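Local coordinates for clostripain-related protein (Bacteroides thetaiotaomicron, PDB 5L20), which probably acts as a cysteine endopeptidase of the clostripain family (peptidase C11), of which this chain is the N-terminal part, at residues S24-N29 with I49-T54; S91-V96 with Y105-G110; M14-S19 with Q28-L33. One frame throughout, in Å; residues are numbered along the deposited sequence.

Interaction 1 (S24-N29 with I49-T54); sequences SNFYQN and IFMCTT
The methyl end of M51 sits over the face of the Y27 ring, offset toward its rim, in a combined CH-pi and Met-aromatic contact. M51 CE stands 3.6 Å from the centroid of the Y27 ring, only 15° off the normal, and its closest approach is to Y27 CZ at 3.5 Å. M51 SD follows at 4.3 Å from the same centroid but lies oblique to it, so the methyl carbon makes the more direct contact. M51 gets there because its side chain is fully extended from the strand, CG anti to the backbone N (chi1 180°), and it meets the tyrosine at about a right angle. An unbranched, polarisable methionine suits this bridge from sheet to helix. M51 CE also touches F26 CB at 3.8 Å, near the plane of the phenyl ring at its edge, while F26 itself also packs on a modified side chain of the bound peptide. Y27 ends at the exposed border, where its OH lies 3.5 Å from T53 CG2. A water in the plane of the tyrosine ring, 2.9 Å from Y27 OH, donates a hydrogen bond to T53 O and so ties the phenol to the chain just where it turns a corner. This is helix-on-sheet packing of a beta-alpha-beta unit, made of strand 10-16, helix 23-37 and strand 45-52.

Interaction 2 (S91-V96 with Y105-G110); sequences SILNDV and YSMVIG
With CG set beside its backbone N (chi1 -71°), L93 swings its branches from the flank of the helix toward the strand, and M107, extended along its whole length from chi1 -158° onward, reaches out to meet them. The encounter is light: L93 CD2 and M107 SD come no nearer than 4.5 Å. One turn on, V96 CG1 approaches Y105 CE2 at 4.3 Å, oblique to the ring. Compact, branched V96 fits a buried site on the helix, where it also packs on F13 and I48, whereas Y105 can cover it with carbon and still send its hydroxyl to the polar border. There Y105 OH is hydrogen-bonded to S100 O and T102 N, in the turn between helix and strand, which fixes the ring's far end. Alternation along the strand puts Y105 and M107 on the helix side, and a flexible methionine can fill the wider distance between backbones. The two pairs thus lay helix 86-99 against strand 104-109, the outermost strand of the sheet in this chain, on the face opposite helix 23-37. The arrangement, with a helix on each face, is consistent with the alpha/beta/alpha sandwich of caspase-like peptidases, to which the clostripain family belongs.

Interaction 3 (M14-S19 with Q28-L33); sequences MYLPWS and QNISDL
Strand 14-16 and helix 28-33 run nearly antiparallel, their axes 165° apart in direction and 11.4 Å apart at closest approach, so two residues of the strand can face successive turns of the helix. M14 and L16 do so, while Y15 between them points to the other face of the sheet, where its ring meets F50. M14 carries most of the contact from the strand. Its CG is anti to the backbone N (chi1 -176°), which sends the chain out toward the helix, and the sulfur ends up near two side chains a turn apart: M14 SD is 4.2 Å from L33 CD2 and 4.3 Å from I30 CG1. The long thioether is well suited to this, since a slim, bendable chain can reach two branched neighbours at once. L16 touches more closely but over a smaller front, its CD1 meeting I30 CD1 at 3.8 Å as the two side chains cross obliquely. I30 holds CG1 beside its backbone N (chi1 -68°), which brings the end of the side chain inward although the residue is on the flank of its helix. It reaches M51 of the next strand as well, and thereby lies against two strands. The strand's own polar groups are used within the sheet: M14 pairs with I48 and F50 on one side, and Y15 with V108 and G110 on the other. Since the atoms that meet across the contact are all carbon and sulfur, helix and strand are held by hydrophobic burial and dispersion, with no directional bond between them; the fit depends on the shape of the side chains, and the hydrogen bonding that orders this region lies in the sheet and along the helix.

Overall arrangement
Interactions 1 and 3 hold the same helix, 23-37, to strands 45-52 and 10-16, which are neighbours in the sheet, and their centres lie about 4 Å apart, so the two act as halves of a single interface. Interaction 2, its centre about 14 Å from that of interaction 1 and about 13 Å from that of interaction 3, faces the other side and brings in helix 86-99. Strand 10-16 joins them, since it is also the neighbour of strand 104-109. All three are partly buried. Interaction 3 is purely apolar, interaction 1 adds an aromatic face and a water at its exposed rim, and interaction 2, at the outermost strand of this chain, is the loosest.

Interaction 1 (S24-N29 with I49-T54)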
ATOM      1  N   SER A  24      -8.692   4.243  10.439  1.00 20.47           N
ATOM      2  CA  SER A  24      -8.323   3.459  11.604  0.62 17.90           C
ATOM      3  C   SER A  24      -8.389   1.954  11.296  1.00 13.30           C
ATOM      4  O   SER A  24      -7.518   1.187  11.714  1.00 18.78           O
ATOM      5  CB  SER A  24      -9.211   3.827  12.805  0.62 20.81           C
ATOM      6  OG  SER A  24     -10.597   3.826  12.483  0.62 27.46           O
ATOM      7  N   ASN A  25      -9.412   1.543  10.544  1.00 14.89           N
ATOM      8  CA  ASN A  25      -9.487   0.142  10.123  1.00 17.14           C
ATOM      9  C   ASN A  25      -8.261  -0.250   9.300  1.00 13.71           C
ATOM     10  O   ASN A  25      -7.747  -1.352   9.416  1.00 14.30           O
ATOM     11  CB  ASN A  25     -10.767  -0.117   9.330  1.00 14.06           C
ATOM     12  CG  ASN A  25     -12.024   0.230  10.117  1.00 22.61           C
ATOM     13  OD1 ASN A  25     -12.558   1.338  10.000  1.00 21.87           O
ATOM     14  ND2 ASN A  25     -12.494  -0.709  10.923  1.00 25.33           N
ATOM     15  N   PHE A  26      -7.778   0.661   8.446  1.00 12.50           N
ATOM     16  CA  PHE A  26      -6.600   0.383   7.645  1.00 15.36           C
ATOM     17  C   PHE A  26      -5.355   0.180   8.514  1.00 12.37           C
ATOM     18  O   PHE A  26      -4.513  -0.684   8.235  1.00 13.77           O
ATOM     19  CB  PHE A  26      -6.336   1.531   6.659  1.00 11.95           C
ATOM     20  CG  PHE A  26      -7.374   1.671   5.557  1.00 11.63           C
ATOM     21  CD1 PHE A  26      -8.325   0.696   5.295  1.00 12.81           C
ATOM     22  CD2 PHE A  26      -7.369   2.821   4.784  1.00 14.36           C
ATOM     23  CE1 PHE A  26      -9.247   0.882   4.287  1.00 15.07           C
ATOM     24  CE2 PHE A  26      -8.277   3.018   3.780  1.00 13.51           C
ATOM     25  CZ  PHE A  26      -9.221   2.066   3.531  1.00 13.35           C
ATOM     26  N   TYR A  27      -5.199   1.002   9.556  1.00 15.22           N
ATOM     27  CA  TYR A  27      -4.078   0.801  10.449  1.00 19.59           C
ATOM     28  C   TYR A  27      -4.105  -0.599  11.075  1.00 11.50           C
ATOM     29  O   TYR A  27      -3.071  -1.234  11.180  1.00 15.43           O
ATOM     30  CB  TYR A  27      -4.054   1.881  11.533  1.00 17.54           C
ATOM     31  CG  TYR A  27      -3.535   3.211  11.030  1.00 17.58           C
ATOM     32  CD1 TYR A  27      -2.263   3.301  10.454  1.00 19.89           C
ATOM     33  CD2 TYR A  27      -4.298   4.366  11.134  1.00 19.69           C
ATOM     34  CE1 TYR A  27      -1.767   4.525   9.985  1.00 19.83           C
ATOM     35  CE2 TYR A  27      -3.812   5.598  10.671  1.00 19.62           C
ATOM     36  CZ  TYR A  27      -2.555   5.659  10.108  1.00 21.14           C
ATOM     37  OH  TYR A  27      -2.065   6.874   9.650  1.00 26.29           O
ATOM     38  N   GLN A  28      -5.296  -1.091  11.413  1.00 13.46           N
ATOM     39  CA  GLN A  28      -5.406  -2.437  11.971  1.00 18.09           C
ATOM     40  C   GLN A  28      -5.136  -3.499  10.897  1.00 12.32           C
ATOM     41  O   GLN A  28      -4.518  -4.529  11.165  1.00 14.95           O
ATOM     42  CB  GLN A  28      -6.792  -2.631  12.605  1.00 15.45           C
ATOM     43  CG  GLN A  28      -7.067  -4.023  13.197  1.00 20.84           C
ATOM     44  CD  GLN A  28      -6.114  -4.386  14.342  1.00 32.52           C
ATOM     45  OE1 GLN A  28      -5.671  -3.516  15.091  1.00 46.35           O
ATOM     46  NE2 GLN A  28      -5.789  -5.666  14.465  1.00 30.60           N
ATOM     47  N   ASN A  29      -5.589  -3.245   9.661  1.00 14.95           N
ATOM     48  CA  ASN A  29      -5.218  -4.139   8.562  1.00 14.78           C
ATOM     49  C   ASN A  29      -3.683  -4.262   8.405  1.00 12.27           C
ATOM     50  O   ASN A  29      -3.125  -5.357   8.213  1.00 14.37           O
ATOM     51  CB  ASN A  29      -5.781  -3.651   7.215  1.00 11.83           C
ATOM     52  CG  ASN A  29      -7.297  -3.730   7.122  1.00 13.66           C
ATOM     53  OD1 ASN A  29      -7.926  -2.840   6.572  1.00 13.46           O
ATOM     54  ND2 ASN A  29      -7.896  -4.808   7.653  1.00 13.09           N
ATOM     55  N   ILE A  49       3.462  -0.508   0.764  1.00 11.42           N
ATOM     56  CA  ILE A  49       2.183   0.055   1.124  1.00 11.00           C
ATOM     57  C   ILE A  49       2.127   1.537   0.801  1.00 12.11           C
ATOM     58  O   ILE A  49       3.059   2.275   1.138  1.00 11.83           O
ATOM     59  CB  ILE A  49       1.879  -0.156   2.617  1.00 11.80           C
ATOM     60  CG1 ILE A  49       2.033  -1.654   2.941  1.00 15.22           C
ATOM     61  CG2 ILE A  49       0.516   0.413   2.966  1.00 12.97           C
ATOM     62  CD1 ILE A  49       1.600  -2.057   4.328  1.00 15.43           C
ATOM     63  N   PHE A  50       1.077   1.953   0.097  1.00 12.85           N
ATOM     64  CA  PHE A  50       0.722   3.360  -0.082  1.00 11.33           C
ATOM     65  C   PHE A  50      -0.469   3.621   0.796  1.00 11.92           C
ATOM     66  O   PHE A  50      -1.510   2.980   0.632  1.00 11.99           O
ATOM     67  CB  PHE A  50       0.379   3.684  -1.536  1.00 11.90           C
ATOM     68  CG  PHE A  50      -0.170   5.067  -1.761  1.00 12.01           C
ATOM     69  CD1 PHE A  50      -1.535   5.334  -1.635  1.00 13.15           C
ATOM     70  CD2 PHE A  50       0.697   6.106  -2.136  1.00 11.72           C
ATOM     71  CE1 PHE A  50      -2.036   6.626  -1.908  1.00 12.67           C
ATOM     72  CE2 PHE A  50       0.208   7.382  -2.405  1.00 12.76           C
ATOM     73  CZ  PHE A  50      -1.152   7.650  -2.293  1.00 12.74           C
ATOM     74  N   MET A  51      -0.360   4.565   1.729  1.00 11.79           N
ATOM     75  CA  MET A  51      -1.514   4.899   2.540  1.00 12.07           C
ATOM     76  C   MET A  51      -1.687   6.402   2.702  1.00 14.83           C
ATOM     77  O   MET A  51      -0.739   7.099   3.095  1.00 15.37           O
ATOM     78  CB  MET A  51      -1.441   4.243   3.921  1.00 14.65           C
ATOM     79  CG  MET A  51      -2.646   4.603   4.741  1.00 16.85           C
ATOM     80  SD  MET A  51      -2.692   3.707   6.290  1.00 19.18           S
ATOM     81  CE  MET A  51      -4.021   4.573   7.094  1.00 17.35           C
ATOM     82  N   CYS A  52      -2.878   6.889   2.383  1.00 13.73           N
ATOM     83  CA  CYS A  52      -3.275   8.269   2.691  1.00 14.09           C
ATOM     84  C   CYS A  52      -3.508   8.383   4.186  1.00 17.94           C
ATOM     85  O   CYS A  52      -4.348   7.681   4.738  1.00 16.17           O
ATOM     86  CB  CYS A  52      -4.537   8.670   1.930  1.00 11.64           C
ATOM     87  SG  CYS A  52      -4.289   8.959   0.170  1.00 15.63           S
ATOM     88  N   THR A  53      -2.769   9.271   4.845  1.00 17.10           N
ATOM     89  CA  THR A  53      -3.010   9.494   6.266  1.00 18.16           C
ATOM     90  C   THR A  53      -4.020  10.627   6.455  1.00 18.80           C
ATOM     91  O   THR A  53      -4.650  10.739   7.515  1.00 22.38           O
ATOM     92  CB  THR A  53      -1.716   9.825   6.987  1.00 20.66           C
ATOM     93  OG1 THR A  53      -1.102  10.924   6.315  1.00 20.67           O
ATOM     94  CG2 THR A  53      -0.750   8.643   6.946  1.00 20.81           C
ATOM     95  N   THR A  54      -4.134  11.490   5.440  1.00 17.06           N
ATOM     96  CA  THR A  54      -5.238  12.442   5.309  1.00 18.60           C
ATOM     97  C   THR A  54      -5.666  12.442   3.853  1.00 16.56           C
ATOM     98  O   THR A  54      -5.053  11.737   3.032  1.00 17.90           O
ATOM     99  CB  THR A  54      -4.842  13.885   5.721  1.00 21.13           C
ATOM    100  OG1 THR A  54      -4.028  14.464   4.688  1.00 20.06           O
ATOM    101  CG2 THR A  54      -4.089  13.904   7.063  1.00 20.56           C
TER
HETATM  102  O   HOH W   1      -3.957   9.081   9.744  1.00 25.81           O

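Interaction 2 (S91-V96 with Y105-G110)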
ATOM      1  N   SER A  91       1.647   7.160 -11.662  1.00 10.37           N
ATOM      2  CA  SER A  91       2.857   7.646 -11.031  0.61 10.32           C
ATOM      3  C   SER A  91       3.168   6.894  -9.731  1.00 10.14           C
ATOM      4  O   SER A  91       4.338   6.567  -9.457  1.00 11.80           O
ATOM      5  CB  SER A  91       2.746   9.141 -10.776  0.61 13.21           C
ATOM      6  OG  SER A  91       3.978   9.627 -10.279  0.61 16.28           O
ATOM      7  N   ILE A  92       2.125   6.599  -8.950  1.00 10.99           N
ATOM      8  CA  ILE A  92       2.315   5.812  -7.727  1.00  9.89           C
ATOM      9  C   ILE A  92       2.831   4.402  -8.068  1.00 10.99           C
ATOM     10  O   ILE A  92       3.767   3.904  -7.440  1.00 11.22           O
ATOM     11  CB  ILE A  92       1.009   5.749  -6.894  1.00 10.44           C
ATOM     12  CG1 ILE A  92       0.713   7.131  -6.321  1.00 11.85           C
ATOM     13  CG2 ILE A  92       1.126   4.758  -5.750  1.00 11.92           C
ATOM     14  CD1 ILE A  92      -0.737   7.308  -5.882  1.00 13.99           C
ATOM     15  N   LEU A  93       2.231   3.785  -9.087  1.00  9.95           N
ATOM     16  CA  LEU A  93       2.683   2.453  -9.467  1.00 10.45           C
ATOM     17  C   LEU A  93       4.111   2.470 -10.039  1.00  9.83           C
ATOM     18  O   LEU A  93       4.846   1.494  -9.924  1.00 10.39           O
ATOM     19  CB  LEU A  93       1.717   1.848 -10.485  1.00 10.60           C
ATOM     20  CG  LEU A  93       0.363   1.440  -9.926  1.00 11.10           C
ATOM     21  CD1 LEU A  93      -0.520   1.001 -11.057  1.00 11.87           C
ATOM     22  CD2 LEU A  93       0.496   0.308  -8.904  1.00 11.24           C
ATOM     23  N   ASN A  94       4.511   3.572 -10.679  1.00  9.69           N
ATOM     24  CA  ASN A  94       5.903   3.676 -11.150  1.00  9.66           C
ATOM     25  C   ASN A  94       6.872   3.824  -9.965  1.00 10.44           C
ATOM     26  O   ASN A  94       7.959   3.257  -9.974  1.00 11.30           O
ATOM     27  CB  ASN A  94       6.084   4.854 -12.116  1.00 10.57           C
ATOM     28  CG  ASN A  94       5.480   4.581 -13.479  1.00 12.93           C
ATOM     29  OD1 ASN A  94       5.244   3.420 -13.852  1.00 12.28           O
ATOM     30  ND2 ASN A  94       5.233   5.647 -14.241  1.00 11.84           N
ATOM     31  N   ASP A  95       6.423   4.525  -8.920  1.00  8.95           N
ATOM     32  CA  ASP A  95       7.210   4.584  -7.678  1.00 10.58           C
ATOM     33  C   ASP A  95       7.369   3.154  -7.111  1.00 12.15           C
ATOM     34  O   ASP A  95       8.456   2.747  -6.710  1.00 11.16           O
ATOM     35  CB  ASP A  95       6.527   5.467  -6.633  1.00 11.73           C
ATOM     36  CG  ASP A  95       6.618   6.950  -6.938  1.00 12.35           C
ATOM     37  OD1 ASP A  95       7.513   7.374  -7.708  1.00 14.07           O
ATOM     38  OD2 ASP A  95       5.804   7.683  -6.343  1.00 15.11           O
ATOM     39  N   VAL A  96       6.267   2.400  -7.046  1.00 10.57           N
ATOM     40  CA  VAL A  96       6.336   1.036  -6.512  1.00 11.22           C
ATOM     41  C   VAL A  96       7.352   0.211  -7.294  1.00 12.50           C
ATOM     42  O   VAL A  96       8.179  -0.510  -6.718  1.00 10.85           O
ATOM     43  CB  VAL A  96       4.932   0.363  -6.557  1.00 10.81           C
ATOM     44  CG1 VAL A  96       5.039  -1.150  -6.234  1.00 11.76           C
ATOM     45  CG2 VAL A  96       4.025   1.073  -5.577  1.00 11.30           C
ATOM     46  N   TYR A 105       3.811  -8.470  -9.858  1.00 10.93           N
ATOM     47  CA  TYR A 105       3.149  -7.505  -8.972  1.00  9.60           C
ATOM     48  C   TYR A 105       1.731  -7.901  -8.709  1.00  9.35           C
ATOM     49  O   TYR A 105       1.077  -8.434  -9.596  1.00 11.15           O
ATOM     50  CB  TYR A 105       3.135  -6.089  -9.607  1.00  9.14           C
ATOM     51  CG  TYR A 105       4.534  -5.537  -9.753  1.00  9.25           C
ATOM     52  CD1 TYR A 105       5.336  -5.890 -10.830  1.00 11.32           C
ATOM     53  CD2 TYR A 105       5.053  -4.694  -8.775  1.00  9.50           C
ATOM     54  CE1 TYR A 105       6.650  -5.428 -10.937  1.00 11.41           C
ATOM     55  CE2 TYR A 105       6.376  -4.225  -8.879  1.00 11.00           C
ATOM     56  CZ  TYR A 105       7.137  -4.611  -9.954  1.00 12.52           C
ATOM     57  OH  TYR A 105       8.446  -4.143 -10.027  1.00 12.44           O
ATOM     58  N   SER A 106       1.271  -7.661  -7.489  1.00  9.19           N
ATOM     59  CA  SER A 106      -0.133  -7.805  -7.162  0.57  8.44           C
ATOM     60  C   SER A 106      -0.617  -6.582  -6.403  1.00 10.65           C
ATOM     61  O   SER A 106       0.209  -5.819  -5.883  1.00 10.56           O
ATOM     62  CB  SER A 106      -0.381  -9.057  -6.325  0.57 11.43           C
ATOM     63  OG  SER A 106       0.226  -8.931  -5.049  0.57 13.73           O
ATOM     64  N   MET A 107      -1.933  -6.401  -6.317  1.00  9.01           N
ATOM     65  CA  MET A 107      -2.473  -5.198  -5.712  1.00 10.27           C
ATOM     66  C   MET A 107      -3.582  -5.553  -4.766  1.00 12.35           C
ATOM     67  O   MET A 107      -4.462  -6.349  -5.110  1.00 12.79           O
ATOM     68  CB  MET A 107      -2.950  -4.257  -6.824  1.00 13.40           C
ATOM     69  CG  MET A 107      -3.050  -2.822  -6.443  1.00 15.91           C
ATOM     70  SD  MET A 107      -3.300  -1.828  -7.949  1.00 13.27           S
ATOM     71  CE  MET A 107      -3.550  -0.274  -7.108  1.00 11.67           C
ATOM     72  N   VAL A 108      -3.537  -4.979  -3.572  1.00  9.14           N
ATOM     73  CA  VAL A 108      -4.582  -5.103  -2.561  1.00  9.15           C
ATOM     74  C   VAL A 108      -5.134  -3.712  -2.339  1.00 11.43           C
ATOM     75  O   VAL A 108      -4.342  -2.821  -1.963  1.00 13.25           O
ATOM     76  CB  VAL A 108      -4.016  -5.639  -1.234  1.00  9.54           C
ATOM     77  CG1 VAL A 108      -5.112  -5.694  -0.194  1.00 10.48           C
ATOM     78  CG2 VAL A 108      -3.374  -7.024  -1.409  1.00 10.94           C
ATOM     79  N   ILE A 109      -6.416  -3.502  -2.587  1.00 10.44           N
ATOM     80  CA  ILE A 109      -7.024  -2.183  -2.554  1.00  9.48           C
ATOM     81  C   ILE A 109      -8.052  -2.132  -1.443  1.00 10.73           C
ATOM     82  O   ILE A 109      -9.037  -2.876  -1.479  1.00 10.82           O
ATOM     83  CB  ILE A 109      -7.673  -1.827  -3.886  1.00  9.95           C
ATOM     84  CG1 ILE A 109      -6.624  -1.959  -5.015  1.00  9.39           C
ATOM     85  CG2 ILE A 109      -8.298  -0.445  -3.782  1.00 14.38           C
ATOM     86  CD1 ILE A 109      -7.185  -1.567  -6.369  1.00 10.10           C
ATOM     87  N   GLY A 110      -7.823  -1.243  -0.480  1.00  9.31           N
ATOM     88  CA  GLY A 110      -8.757  -1.086   0.641  1.00 12.22           C
ATOM     89  C   GLY A 110      -9.410   0.275   0.558  1.00 10.21           C
ATOM     90  O   GLY A 110      -8.704   1.267   0.356  1.00 12.37           O
TER

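Interaction 3 (M14-S19 with Q28-L33)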
ATOM      1  N   MET A  14      -0.038  -2.950  -1.312  1.00  8.97           N
ATOM      2  CA  MET A  14      -1.243  -2.626  -0.581  1.00 10.42           C
ATOM      3  C   MET A  14      -1.515  -1.139  -0.779  1.00  9.08           C
ATOM      4  O   MET A  14      -0.696  -0.286  -0.357  1.00 11.30           O
ATOM      5  CB  MET A  14      -1.097  -2.964   0.901  1.00 11.38           C
ATOM      6  CG  MET A  14      -2.403  -2.723   1.653  1.00 13.26           C
ATOM      7  SD  MET A  14      -2.300  -3.333   3.349  1.00 16.65           S
ATOM      8  CE  MET A  14      -3.396  -4.732   3.162  1.00 19.64           C
ATOM      9  N   TYR A  15      -2.663  -0.842  -1.363  1.00  9.98           N
ATOM     10  CA  TYR A  15      -3.028   0.497  -1.813  1.00  9.30           C
ATOM     11  C   TYR A  15      -4.253   0.967  -1.035  1.00 10.06           C
ATOM     12  O   TYR A  15      -5.342   0.368  -1.151  1.00 10.13           O
ATOM     13  CB  TYR A  15      -3.317   0.446  -3.325  1.00  9.21           C
ATOM     14  CG  TYR A  15      -3.794   1.739  -3.947  1.00  8.39           C
ATOM     15  CD1 TYR A  15      -3.004   2.871  -3.875  1.00 10.38           C
ATOM     16  CD2 TYR A  15      -5.018   1.832  -4.604  1.00 10.48           C
ATOM     17  CE1 TYR A  15      -3.404   4.064  -4.454  1.00 10.70           C
ATOM     18  CE2 TYR A  15      -5.426   3.032  -5.216  1.00 10.83           C
ATOM     19  CZ  TYR A  15      -4.616   4.130  -5.130  1.00 10.12           C
ATOM     20  OH  TYR A  15      -5.002   5.327  -5.659  1.00 11.43           O
ATOM     21  N   LEU A  16      -4.044   1.999  -0.205  1.00 10.02           N
ATOM     22  CA  LEU A  16      -5.037   2.450   0.759  1.00  9.57           C
ATOM     23  C   LEU A  16      -5.287   3.948   0.554  1.00 12.97           C
ATOM     24  O   LEU A  16      -4.857   4.795   1.368  1.00 12.61           O
ATOM     25  CB  LEU A  16      -4.592   2.135   2.205  1.00 13.62           C
ATOM     26  CG  LEU A  16      -4.315   0.652   2.469  1.00 10.44           C
ATOM     27  CD1 LEU A  16      -3.546   0.507   3.791  1.00 12.25           C
ATOM     28  CD2 LEU A  16      -5.624  -0.115   2.500  1.00 12.57           C
ATOM     29  N   PRO A  17      -5.940   4.301  -0.537  1.00 11.85           N
ATOM     30  CA  PRO A  17      -6.226   5.717  -0.776  1.00 12.01           C
ATOM     31  C   PRO A  17      -7.252   6.228   0.231  1.00 12.76           C
ATOM     32  O   PRO A  17      -7.882   5.445   0.960  1.00 11.76           O
ATOM     33  CB  PRO A  17      -6.770   5.733  -2.209  1.00 12.90           C
ATOM     34  CG  PRO A  17      -7.375   4.372  -2.392  1.00 12.53           C
ATOM     35  CD  PRO A  17      -6.467   3.433  -1.613  1.00 10.75           C
ATOM     36  N   TRP A  18      -7.455   7.539   0.241  1.00 14.14           N
ATOM     37  CA  TRP A  18      -8.299   8.135   1.285  1.00 14.26           C
ATOM     38  C   TRP A  18      -9.725   7.611   1.262  1.00 13.96           C
ATOM     39  O   TRP A  18     -10.358   7.545   0.213  1.00 14.86           O
ATOM     40  CB  TRP A  18      -8.298   9.659   1.132  1.00 13.56           C
ATOM     41  CG  TRP A  18      -9.090  10.367   2.184  1.00 15.64           C
ATOM     42  CD1 TRP A  18     -10.225  11.088   1.994  1.00 15.98           C
ATOM     43  CD2 TRP A  18      -8.796  10.420   3.586  1.00 15.10           C
ATOM     44  NE1 TRP A  18     -10.671  11.594   3.204  1.00 17.90           N
ATOM     45  CE2 TRP A  18      -9.813  11.183   4.193  1.00 16.23           C
ATOM     46  CE3 TRP A  18      -7.791   9.870   4.386  1.00 14.55           C
ATOM     47  CZ2 TRP A  18      -9.840  11.438   5.574  1.00 18.33           C
ATOM     48  CZ3 TRP A  18      -7.820  10.122   5.765  1.00 21.16           C
ATOM     49  CH2 TRP A  18      -8.842  10.894   6.333  1.00 22.69           C
ATOM     50  N   SER A  19     -10.238   7.234   2.438  1.00 13.70           N
ATOM     51  CA  SER A  19     -11.518   6.532   2.562  1.00 12.65           C
ATOM     52  C   SER A  19     -12.521   7.294   3.417  1.00 16.45           C
ATOM     53  O   SER A  19     -13.625   6.813   3.651  1.00 17.82           O
ATOM     54  CB  SER A  19     -11.323   5.157   3.215  1.00 14.98           C
ATOM     55  OG  SER A  19     -10.996   5.344   4.598  1.00 17.29           O
ATOM     56  N   GLN A  28      -5.296  -1.091  11.413  1.00 13.46           N
ATOM     57  CA  GLN A  28      -5.406  -2.437  11.971  1.00 18.09           C
ATOM     58  C   GLN A  28      -5.136  -3.499  10.897  1.00 12.32           C
ATOM     59  O   GLN A  28      -4.518  -4.529  11.165  1.00 14.95           O
ATOM     60  CB  GLN A  28      -6.792  -2.631  12.605  1.00 15.45           C
ATOM     61  CG  GLN A  28      -7.067  -4.023  13.197  1.00 20.84           C
ATOM     62  CD  GLN A  28      -6.114  -4.386  14.342  1.00 32.52           C
ATOM     63  OE1 GLN A  28      -5.671  -3.516  15.091  1.00 46.35           O
ATOM     64  NE2 GLN A  28      -5.789  -5.666  14.465  1.00 30.60           N
ATOM     65  N   ASN A  29      -5.589  -3.245   9.661  1.00 14.95           N
ATOM     66  CA  ASN A  29      -5.218  -4.139   8.562  1.00 14.78           C
ATOM     67  C   ASN A  29      -3.683  -4.262   8.405  1.00 12.27           C
ATOM     68  O   ASN A  29      -3.125  -5.357   8.213  1.00 14.37           O
ATOM     69  CB  ASN A  29      -5.781  -3.651   7.215  1.00 11.83           C
ATOM     70  CG  ASN A  29      -7.297  -3.730   7.122  1.00 13.66           C
ATOM     71  OD1 ASN A  29      -7.926  -2.840   6.572  1.00 13.46           O
ATOM     72  ND2 ASN A  29      -7.896  -4.808   7.653  1.00 13.09           N
ATOM     73  N   ILE A  30      -2.990  -3.129   8.479  1.00 12.67           N
ATOM     74  CA  ILE A  30      -1.537  -3.128   8.364  1.00 13.88           C
ATOM     75  C   ILE A  30      -0.901  -3.874   9.539  1.00 13.84           C
ATOM     76  O   ILE A  30      -0.010  -4.700   9.346  1.00 14.25           O
ATOM     77  CB  ILE A  30      -0.989  -1.674   8.262  1.00 14.09           C
ATOM     78  CG1 ILE A  30      -1.423  -1.039   6.921  1.00 14.59           C
ATOM     79  CG2 ILE A  30       0.558  -1.686   8.361  1.00 15.76           C
ATOM     80  CD1 ILE A  30      -1.280   0.464   6.881  1.00 17.00           C
ATOM     81  N   SER A  31      -1.420  -3.630  10.744  1.00 14.69           N
ATOM     82  CA  SER A  31      -0.927  -4.339  11.921  1.00 18.04           C
ATOM     83  C   SER A  31      -1.093  -5.856  11.781  1.00 14.18           C
ATOM     84  O   SER A  31      -0.174  -6.646  12.051  1.00 16.51           O
ATOM     85  CB  SER A  31      -1.642  -3.832  13.181  1.00 17.97           C
ATOM     86  OG  SER A  31      -1.148  -4.521  14.321  1.00 28.30           O
ATOM     87  N   ASP A  32      -2.269  -6.267  11.309  1.00 15.37           N
ATOM     88  CA  ASP A  32      -2.518  -7.685  11.060  1.00 14.56           C
ATOM     89  C   ASP A  32      -1.562  -8.261  10.018  1.00 12.94           C
ATOM     90  O   ASP A  32      -1.031  -9.363  10.167  1.00 16.60           O
ATOM     91  CB  ASP A  32      -3.961  -7.900  10.590  1.00 16.16           C
ATOM     92  CG  ASP A  32      -4.976  -7.797  11.714  1.00 21.15           C
ATOM     93  OD1 ASP A  32      -4.595  -7.639  12.907  1.00 22.41           O
ATOM     94  OD2 ASP A  32      -6.176  -7.909  11.404  1.00 16.40           O
ATOM     95  N   LEU A  33      -1.321  -7.515   8.939  1.00 14.17           N
ATOM     96  CA  LEU A  33      -0.399  -8.007   7.938  1.00 15.35           C
ATOM     97  C   LEU A  33       1.028  -8.070   8.479  1.00 15.01           C
ATOM     98  O   LEU A  33       1.766  -9.000   8.162  1.00 18.36           O
ATOM     99  CB  LEU A  33      -0.487  -7.138   6.686  1.00 15.36           C
ATOM    100  CG  LEU A  33       0.349  -7.570   5.476  1.00 13.83           C
ATOM    101  CD1 LEU A  33      -0.058  -8.945   4.987  1.00 15.76           C
ATOM    102  CD2 LEU A  33       0.250  -6.550   4.317  1.00 16.14           C
TER